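Local coordinates for protein dodecin (Thermus thermophilus, PDB 2UX9) that binds and sequesters flavins such as FMN and FAD, and also coenzyme A, as a hollow dodecamer that probably serves as a cofactor store, at residues Phe39-Arg45 / Gln57-Glu61; Gly2-Lys6 / Phe64-Glu68. The protein carries 1 engineered substitution. All coordinates share one frame; numbering follows the deposited sequence. Where two conformers were deposited one is given.

Interaction 1 of 2, residues Phe39-Arg45 / Gln57-Glu61; sequences FEVKEIR and QVVLE. With FMN (flavin mononucleotide), chain H; FMN (flavin mononucleotide), chain B.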
loop_
_atom_site.group_PDB
_atom_site.type_symbol
_atom_site.label_atom_id
_atom_site.label_comp_id
_atom_site.label_asym_id
_atom_site.label_seq_id
_atom_site.Cartn_x
_atom_site.Cartn_y
_atom_site.Cartn_z
ATOM N N PHE C 39 20.103 -5.515 -1.940
ATOM C CA PHE C 39 18.887 -6.296 -1.856
ATOM C C PHE C 39 17.836 -5.558 -1.051
ATOM O O PHE C 39 18.140 -4.654 -0.278
ATOM C CB PHE C 39 19.129 -7.705 -1.289
ATOM C CG PHE C 39 19.590 -7.722 0.144
ATOM C CD1 PHE C 39 18.685 -7.797 1.195
ATOM C CD2 PHE C 39 20.933 -7.664 0.444
ATOM C CE1 PHE C 39 19.115 -7.810 2.509
ATOM C CE2 PHE C 39 21.365 -7.687 1.750
ATOM C CZ PHE C 39 20.453 -7.751 2.786
ATOM N N GLU C 40 16.590 -5.942 -1.291
ATOM C CA GLU C 40 15.419 -5.391 -0.625
ATOM C C GLU C 40 14.560 -6.566 -0.205
ATOM O O GLU C 40 14.125 -7.336 -1.060
ATOM C CB GLU C 40 14.610 -4.513 -1.589
ATOM C CG GLU C 40 15.374 -3.345 -2.188
ATOM C CD GLU C 40 14.729 -2.772 -3.449
ATOM O OE1 GLU C 40 13.623 -3.213 -3.861
ATOM O OE2 GLU C 40 15.324 -1.868 -4.047
ATOM N N VAL C 41 14.288 -6.718 1.084
ATOM C CA VAL C 41 13.367 -7.755 1.537
ATOM C C VAL C 41 11.927 -7.324 1.236
ATOM O O VAL C 41 11.483 -6.251 1.647
ATOM C CB VAL C 41 13.530 -8.049 3.030
ATOM C CG1 VAL C 41 12.471 -9.032 3.513
ATOM C CG2 VAL C 41 14.936 -8.587 3.299
ATOM N N LYS C 42 11.199 -8.167 0.512
ATOM C CA LYS C 42 9.807 -7.889 0.166
ATOM C C LYS C 42 8.834 -8.536 1.131
ATOM O O LYS C 42 7.818 -7.933 1.489
ATOM C CB LYS C 42 9.516 -8.387 -1.246
ATOM C CG LYS C 42 10.283 -7.634 -2.326
ATOM C CD LYS C 42 9.952 -6.142 -2.395
ATOM C CE LYS C 42 8.507 -5.890 -2.791
ATOM N NZ LYS C 42 8.234 -4.463 -3.119
ATOM N N GLU C 43 9.120 -9.776 1.514
ATOM C CA GLU C 43 8.277 -10.558 2.415
ATOM C C GLU C 43 9.109 -11.500 3.244
ATOM O O GLU C 43 10.104 -12.006 2.765
ATOM C CB GLU C 43 7.353 -11.502 1.630
ATOM C CG GLU C 43 6.549 -10.929 0.542
ATOM C CD GLU C 43 5.528 -11.926 0.086
ATOM O OE1 GLU C 43 4.792 -12.430 0.960
ATOM O OE2 GLU C 43 5.493 -12.191 -1.120
ATOM N N ILE C 44 8.634 -11.806 4.449
ATOM C CA ILE C 44 9.131 -12.920 5.250
ATOM C C ILE C 44 7.952 -13.855 5.505
ATOM O O ILE C 44 6.925 -13.440 6.015
ATOM C CB ILE C 44 9.739 -12.444 6.589
ATOM C CG1 ILE C 44 10.934 -11.518 6.335
ATOM C CG2 ILE C 44 10.144 -13.637 7.451
ATOM C CD1 ILE C 44 11.359 -10.750 7.587
ATOM N N ARG C 45 8.116 -15.107 5.119
ATOM C CA ARG C 45 7.089 -16.136 5.228
ATOM C C ARG C 45 7.778 -17.404 5.723
ATOM O O ARG C 45 8.991 -17.422 5.932
ATOM C CB ARG C 45 6.451 -16.431 3.857
ATOM C CG ARG C 45 5.949 -15.237 3.056
ATOM C CD ARG C 45 5.546 -15.645 1.645
ATOM N NE ARG C 45 4.332 -16.457 1.628
ATOM C CZ ARG C 45 3.093 -15.970 1.663
ATOM N NH1 ARG C 45 2.868 -14.665 1.670
ATOM N NH2 ARG C 45 2.055 -16.794 1.667
ATOM N N GLN C 57 11.429 -18.406 4.897
ATOM C CA GLN C 57 11.431 -18.090 3.477
ATOM C C GLN C 57 11.449 -16.578 3.320
ATOM O O GLN C 57 10.500 -15.905 3.724
ATOM C CB GLN C 57 10.188 -18.685 2.811
ATOM C CG GLN C 57 10.092 -20.209 2.933
ATOM C CD GLN C 57 8.750 -20.759 2.508
ATOM O OE1 GLN C 57 7.750 -20.054 2.581
ATOM N NE2 GLN C 57 8.716 -22.026 2.070
ATOM N N VAL C 58 12.529 -16.032 2.778
ATOM C CA VAL C 58 12.657 -14.590 2.658
ATOM C C VAL C 58 12.622 -14.240 1.181
ATOM O O VAL C 58 13.467 -14.697 0.409
ATOM C CB VAL C 58 13.935 -14.097 3.313
ATOM C CG1 VAL C 58 14.054 -12.592 3.150
ATOM C CG2 VAL C 58 13.940 -14.477 4.786
ATOM N N VAL C 59 11.612 -13.472 0.793
ATOM C CA VAL C 59 11.421 -13.045 -0.576
ATOM C C VAL C 59 12.162 -11.739 -0.718
ATOM O O VAL C 59 11.894 -10.802 0.023
ATOM C CB VAL C 59 9.935 -12.827 -0.891
ATOM C CG1 VAL C 59 9.749 -12.409 -2.374
ATOM C CG2 VAL C 59 9.113 -14.076 -0.539
ATOM N N LEU C 60 13.117 -11.675 -1.641
ATOM C CA LEU C 60 13.884 -10.461 -1.794
ATOM C C LEU C 60 14.152 -10.114 -3.240
ATOM O O LEU C 60 14.201 -10.980 -4.109
ATOM C CB LEU C 60 15.181 -10.513 -0.977
ATOM C CG LEU C 60 16.235 -11.556 -1.343
ATOM C CD1 LEU C 60 17.509 -11.394 -0.506
ATOM C CD2 LEU C 60 15.717 -12.973 -1.206
ATOM N N GLU C 61 14.274 -8.824 -3.491
ATOM C CA GLU C 61 14.751 -8.292 -4.764
ATOM C C GLU C 61 16.251 -8.114 -4.669
ATOM O O GLU C 61 16.745 -7.618 -3.650
ATOM C CB GLU C 61 14.116 -6.931 -5.037
ATOM C CG GLU C 61 12.601 -6.961 -5.205
ATOM C CD GLU C 61 12.169 -7.383 -6.592
ATOM O OE1 GLU C 61 10.953 -7.545 -6.802
ATOM O OE2 GLU C 61 13.038 -7.549 -7.474
HETATM N N1 FMN H . 3.840 -22.955 1.617
HETATM C C2 FMN H . 5.093 -22.445 1.776
HETATM O O2 FMN H . 6.037 -23.217 1.786
HETATM N N3 FMN H . 5.287 -21.083 1.888
HETATM C C4 FMN H . 4.216 -20.216 1.842
HETATM O O4 FMN H . 4.367 -19.095 2.335
HETATM C C4A FMN H . 2.943 -20.737 1.662
HETATM N N5 FMN H . 1.860 -19.892 1.564
HETATM C C5A FMN H . 0.593 -20.399 1.389
HETATM C C6 FMN H . -0.482 -19.517 1.307
HETATM C C7 FMN H . -1.776 -20.003 1.137
HETATM C C7M FMN H . -2.881 -19.031 0.852
HETATM C C8 FMN H . -1.980 -21.384 1.056
HETATM C C8M FMN H . -3.362 -21.966 0.968
HETATM C C9 FMN H . -0.905 -22.259 1.124
HETATM C C9A FMN H . 0.391 -21.774 1.298
HETATM N N10 FMN H . 1.490 -22.637 1.388
HETATM C C10 FMN H . 2.758 -22.107 1.546
HETATM C "C1'" FMN H . 1.319 -24.141 1.393
HETATM C "C2'" FMN H . 0.783 -24.639 2.736
HETATM O "O2'" FMN H . 1.733 -24.403 3.753
HETATM C "C3'" FMN H . 0.446 -26.132 2.725
HETATM O "O3'" FMN H . 1.607 -26.889 2.455
HETATM C "C4'" FMN H . -0.636 -26.486 1.711
HETATM O "O4'" FMN H . -1.699 -25.559 1.792
HETATM C "C5'" FMN H . -1.179 -27.889 1.955
HETATM O "O5'" FMN H . -1.673 -27.930 3.278
HETATM P P FMN H . -2.449 -29.216 3.827
HETATM O O1P FMN H . -2.689 -28.975 5.301
HETATM O O2P FMN H . -3.770 -29.381 3.110
HETATM O O3P FMN H . -1.590 -30.444 3.628
HETATM N N1 FMN B . 2.037 -23.174 -1.765
HETATM C C2 FMN B . 0.696 -22.994 -1.922
HETATM O O2 FMN B . -0.024 -23.978 -1.938
HETATM N N3 FMN B . 0.167 -21.722 -2.026
HETATM C C4 FMN B . 0.986 -20.615 -1.973
HETATM O O4 FMN B . 0.558 -19.566 -2.459
HETATM C C4A FMN B . 2.349 -20.801 -1.796
HETATM N N5 FMN B . 3.185 -19.713 -1.691
HETATM C C5A FMN B . 4.539 -19.887 -1.518
HETATM C C6 FMN B . 5.359 -18.765 -1.430
HETATM C C7 FMN B . 6.733 -18.912 -1.262
HETATM C C7M FMN B . 7.560 -17.695 -0.970
HETATM C C8 FMN B . 7.278 -20.198 -1.190
HETATM C C8M FMN B . 8.761 -20.415 -1.105
HETATM C C9 FMN B . 6.456 -21.314 -1.264
HETATM C C9A FMN B . 5.080 -21.168 -1.435
HETATM N N10 FMN B . 4.232 -22.278 -1.533
HETATM C C10 FMN B . 2.872 -22.082 -1.688
HETATM C "C1'" FMN B . 4.775 -23.692 -1.547
HETATM C "C2'" FMN B . 5.418 -24.031 -2.893
HETATM O "O2'" FMN B . 4.438 -24.034 -3.909
HETATM C "C3'" FMN B . 6.118 -25.391 -2.890
HETATM O "O3'" FMN B . 5.184 -26.417 -2.627
HETATM C "C4'" FMN B . 7.255 -25.469 -1.878
HETATM O "O4'" FMN B . 8.051 -24.305 -1.953
HETATM C "C5'" FMN B . 8.132 -26.690 -2.130
HETATM O "O5'" FMN B . 8.620 -26.598 -3.454
HETATM P P FMN B . 9.693 -27.644 -4.011
HETATM O O1P FMN B . 9.863 -27.341 -5.483
HETATM O O2P FMN B . 11.013 -27.477 -3.293
HETATM O O3P FMN B . 9.170 -29.050 -3.820
#

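Interaction 2 of 2, residues Gly2-Lys6 / Phe64-Glu68; sequences GKVYK and FALEE. Engineered in segment 64-68: Ala-65 (natural residue Arg). With FMN (flavin mononucleotide), chain P.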
loop_
_atom_site.group_PDB
_atom_site.type_symbol
_atom_site.label_atom_id
_atom_site.label_comp_id
_atom_site.label_asym_id
_atom_site.label_seq_id
_atom_site.Cartn_x
_atom_site.Cartn_y
_atom_site.Cartn_z
ATOM N N GLY C 2 22.914 6.875 -18.249
ATOM C CA GLY C 2 23.997 6.328 -17.376
ATOM C C GLY C 2 23.848 4.834 -17.140
ATOM O O GLY C 2 23.138 4.158 -17.892
ATOM N N LYS C 3 24.516 4.328 -16.102
ATOM C CA LYS C 3 24.458 2.905 -15.708
ATOM C C LYS C 3 23.021 2.411 -15.592
ATOM O O LYS C 3 22.132 3.172 -15.228
ATOM C CB LYS C 3 25.144 2.682 -14.357
ATOM C CG LYS C 3 26.659 2.610 -14.407
ATOM C CD LYS C 3 27.171 1.809 -13.236
ATOM C CE LYS C 3 28.686 1.733 -13.205
ATOM N NZ LYS C 3 29.134 0.570 -12.393
ATOM N N VAL C 4 22.803 1.142 -15.925
ATOM C CA VAL C 4 21.486 0.513 -15.814
ATOM C C VAL C 4 21.614 -0.724 -14.941
ATOM O O VAL C 4 22.577 -1.478 -15.053
ATOM C CB VAL C 4 20.897 0.159 -17.191
ATOM C CG1 VAL C 4 19.548 -0.545 -17.044
ATOM C CG2 VAL C 4 20.742 1.422 -18.028
ATOM N N TYR C 5 20.664 -0.898 -14.034
ATOM C CA TYR C 5 20.644 -2.042 -13.139
ATOM C C TYR C 5 19.447 -2.909 -13.458
ATOM O O TYR C 5 18.432 -2.429 -13.974
ATOM C CB TYR C 5 20.566 -1.592 -11.672
ATOM C CG TYR C 5 21.676 -0.667 -11.243
ATOM C CD1 TYR C 5 22.783 -1.144 -10.557
ATOM C CD2 TYR C 5 21.620 0.692 -11.532
ATOM C CE1 TYR C 5 23.798 -0.296 -10.159
ATOM C CE2 TYR C 5 22.631 1.552 -11.139
ATOM C CZ TYR C 5 23.720 1.050 -10.460
ATOM O OH TYR C 5 24.732 1.902 -10.067
ATOM N N LYS C 6 19.557 -4.195 -13.139
ATOM C CA LYS C 6 18.432 -5.106 -13.192
ATOM C C LYS C 6 18.115 -5.576 -11.781
ATOM O O LYS C 6 19.016 -5.768 -10.967
ATOM C CB LYS C 6 18.729 -6.301 -14.108
ATOM C CG LYS C 6 17.606 -7.322 -14.097
ATOM C CD LYS C 6 17.511 -8.176 -15.327
ATOM C CE LYS C 6 16.186 -8.949 -15.301
ATOM N NZ LYS C 6 16.065 -9.989 -16.347
ATOM N N PHE C 64 21.547 -5.627 -9.465
ATOM C CA PHE C 64 22.897 -5.769 -9.990
ATOM C C PHE C 64 23.126 -4.869 -11.201
ATOM O O PHE C 64 22.213 -4.597 -11.968
ATOM C CB PHE C 64 23.253 -7.246 -10.290
ATOM C CG PHE C 64 22.378 -7.927 -11.311
ATOM C CD1 PHE C 64 22.820 -8.112 -12.602
ATOM C CD2 PHE C 64 21.144 -8.456 -10.963
ATOM C CE1 PHE C 64 22.043 -8.786 -13.543
ATOM C CE2 PHE C 64 20.369 -9.111 -11.901
ATOM C CZ PHE C 64 20.822 -9.275 -13.180
ATOM N N ALA C 65 24.349 -4.383 -11.345
ATOM C CA ALA C 65 24.689 -3.495 -12.459
ATOM C C ALA C 65 24.896 -4.301 -13.731
ATOM O O ALA C 65 25.625 -5.291 -13.728
ATOM C CB ALA C 65 25.950 -2.697 -12.133
ATOM N N LEU C 66 24.254 -3.872 -14.817
ATOM C CA LEU C 66 24.356 -4.560 -16.100
ATOM C C LEU C 66 25.646 -4.168 -16.808
ATOM O O LEU C 66 25.951 -2.996 -16.946
ATOM C CB LEU C 66 23.145 -4.228 -16.974
ATOM C CG LEU C 66 21.824 -4.801 -16.475
ATOM C CD1 LEU C 66 20.672 -4.357 -17.380
ATOM C CD2 LEU C 66 21.854 -6.318 -16.381
ATOM N N GLU C 67 26.396 -5.170 -17.249
ATOM C CA GLU C 67 27.583 -4.973 -18.063
ATOM C C GLU C 67 27.188 -4.404 -19.410
ATOM O O GLU C 67 26.169 -4.781 -19.979
ATOM C CB GLU C 67 28.336 -6.295 -18.232
ATOM C CG GLU C 67 28.928 -6.801 -16.929
ATOM C CD GLU C 67 29.174 -8.286 -16.892
ATOM O OE1 GLU C 67 28.701 -9.031 -17.771
ATOM O OE2 GLU C 67 29.864 -8.711 -15.951
ATOM N N GLU C 68 28.014 -3.508 -19.917
ATOM C CA GLU C 68 27.690 -2.793 -21.133
ATOM C C GLU C 68 28.431 -3.383 -22.322
ATOM O O GLU C 68 29.655 -3.334 -22.378
ATOM C CB GLU C 68 28.027 -1.315 -20.946
ATOM C CG GLU C 68 27.324 -0.735 -19.721
ATOM C CD GLU C 68 27.459 0.765 -19.574
ATOM O OE1 GLU C 68 28.044 1.415 -20.465
ATOM O OE2 GLU C 68 26.949 1.292 -18.559
HETATM N N1 FMN P . 22.937 1.013 -1.457
HETATM C C2 FMN P . 22.741 0.683 -0.142
HETATM O O2 FMN P . 23.690 0.684 0.637
HETATM N N3 FMN P . 21.485 0.376 0.320
HETATM C C4 FMN P . 20.405 0.392 -0.530
HETATM O O4 FMN P . 19.406 -0.240 -0.167
HETATM C C4A FMN P . 20.593 0.748 -1.860
HETATM N N5 FMN P . 19.534 0.817 -2.738
HETATM C C5A FMN P . 19.721 1.161 -4.059
HETATM C C6 FMN P . 18.623 1.199 -4.922
HETATM C C7 FMN P . 18.787 1.535 -6.260
HETATM C C7M FMN P . 17.572 1.784 -7.120
HETATM C C8 FMN P . 20.072 1.827 -6.725
HETATM C C8M FMN P . 20.322 2.095 -8.177
HETATM C C9 FMN P . 21.165 1.787 -5.875
HETATM C C9A FMN P . 21.001 1.446 -4.529
HETATM N N10 FMN P . 22.074 1.388 -3.644
HETATM C C10 FMN P . 21.863 1.057 -2.318
HETATM C "C1'" FMN P . 23.499 1.579 -4.116
HETATM C "C2'" FMN P . 24.020 0.344 -4.857
HETATM O "O2'" FMN P . 24.063 -0.755 -3.970
HETATM C "C3'" FMN P . 25.419 0.574 -5.433
HETATM O "O3'" FMN P . 26.344 0.861 -4.405
HETATM C "C4'" FMN P . 25.472 1.716 -6.444
HETATM O "O4'" FMN P . 24.391 1.637 -7.349
HETATM C "C5'" FMN P . 26.766 1.655 -7.233
HETATM O "O5'" FMN P . 26.702 0.470 -7.984
HETATM P P FMN P . 27.782 0.133 -9.103
HETATM O O1P FMN P . 27.579 -1.305 -9.537
HETATM O O2P FMN P . 27.558 1.064 -10.271
HETATM O O3P FMN P . 29.168 0.335 -8.530
HETATM O O HOH W 1 25.075 -0.446 -17.154
#

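Interaction 1 of 2, residues Phe39-Arg45 / Gln57-Glu61
At the flavin-binding end of the beta hairpin 36-49/52-65, Arg-45 and Gln-57 form an antiparallel hydrogen-bonded pair joined by Arg-45 N to Gln-57 O (2.9 Å) and Gln-57 N to Arg-45 O. Both side chains leave the same face of the sheet and meet the isoalloxazine of one FMN. Gln-57 reads the pyrimidine edge as a two-point amide pair: FMN N3 donates to OE1 (2.8 Å), while NE2 donates to FMN O2 (2.9 Å). Arg-45 NE reaches FMN O4 at 2.7 Å and its NH2 donates to N5 at 3.1 Å, the bend at chi3 (70°) turning the guanidinium edge to the flavin. NH1 forms a salt bridge with Glu-43 OE1 (3.0 Å), which offers its syn lone pair and lies near the guanidinium plane, helping to fix the group's rotation. FMN O4 and N5 would probably lose these donors, and Glu-43 OE1 its guanidinium mate, if an alanine stood at Arg-45. A second FMN approaches Val-59 CG2 through its C7M methyl. Farther along the hairpin lies a classic beta bulge: Lys-42 N (2.8 Å) and, weakly, Glu-43 N both donate to Val-59 O, shifting the register by one. Glu-43 CB lies against Val-59 CG2, the two side chains side by side. On the opposite face, Val-41 CG1 packs on Val-58 CG1 at 3.9 Å, and Val-58 and Leu-60 meet helix 18-32.

Interaction 2 of 2, residues Gly2-Lys6 / Phe64-Glu68
The Phe-64 ring carries Lys-6 CB over one face, a CH-pi contact 4.1 Å from the centroid and 26° off the normal; with CG anti to the backbone N (chi1 176°), the lysine chain runs alongside the phenylalanine, and its NZ goes on to coenzyme A. Over one face of the Tyr-5 ring lies the C8M methyl of an FMN, 3.7 Å above the plane and displaced toward the rim, while FMN O5' sits at the ring edge in plane. FMN O4' donates to Tyr-5 OH at 2.8 Å, and Lys-3 NZ grips phosphate oxygen O2P at 2.7 Å, making this one half of a flavin site shared between neighbouring subunits. Ala-65, an engineered replacement of arginine, touches Tyr-5 CE1 through CB (3.8 Å) and also approaches FMN O1P. Three backbone bonds join the segments: Lys-6 N to Phe-64 O, Phe-64 N to Lys-6 O, and Leu-66 N to Val-4 O (2.9 Å). A water accepts from Val-4 N and lies within bonding distance of Leu-66 O and Glu-68 OE2, whose salt-bridge partner is Arg-28 of a neighbouring subunit. Strand 4-14 pairs here with the end of strand 52-65; Tyr-5 and Ala-65 contact Asp-37 of strand 36-49, and a strand of the neighbouring subunit extends the sheet beyond Tyr-5 and Lys-6.

Interactions 1 and 2 lie in one antiparallel three-stranded sheet, their centres about 22 Å apart. Strand 52-65 is central in it, pairing with strand 36-49 in interaction 1 and with strand 4-14 in interaction 2. Along the chain, 2-6 comes first, then 39-45, 57-61 and 64-68, so the hairpin contact falls between the two halves of the terminal one. The FMN bound through Lys-3 and Tyr-5 in interaction 2 is also held by Arg-45 and Gln-57 of another subunit, the residues of interaction 1. Each chain therefore supplies complementary halves of different flavin sites, consistent with flavin sites that form only where subunits meet in the dodecamer.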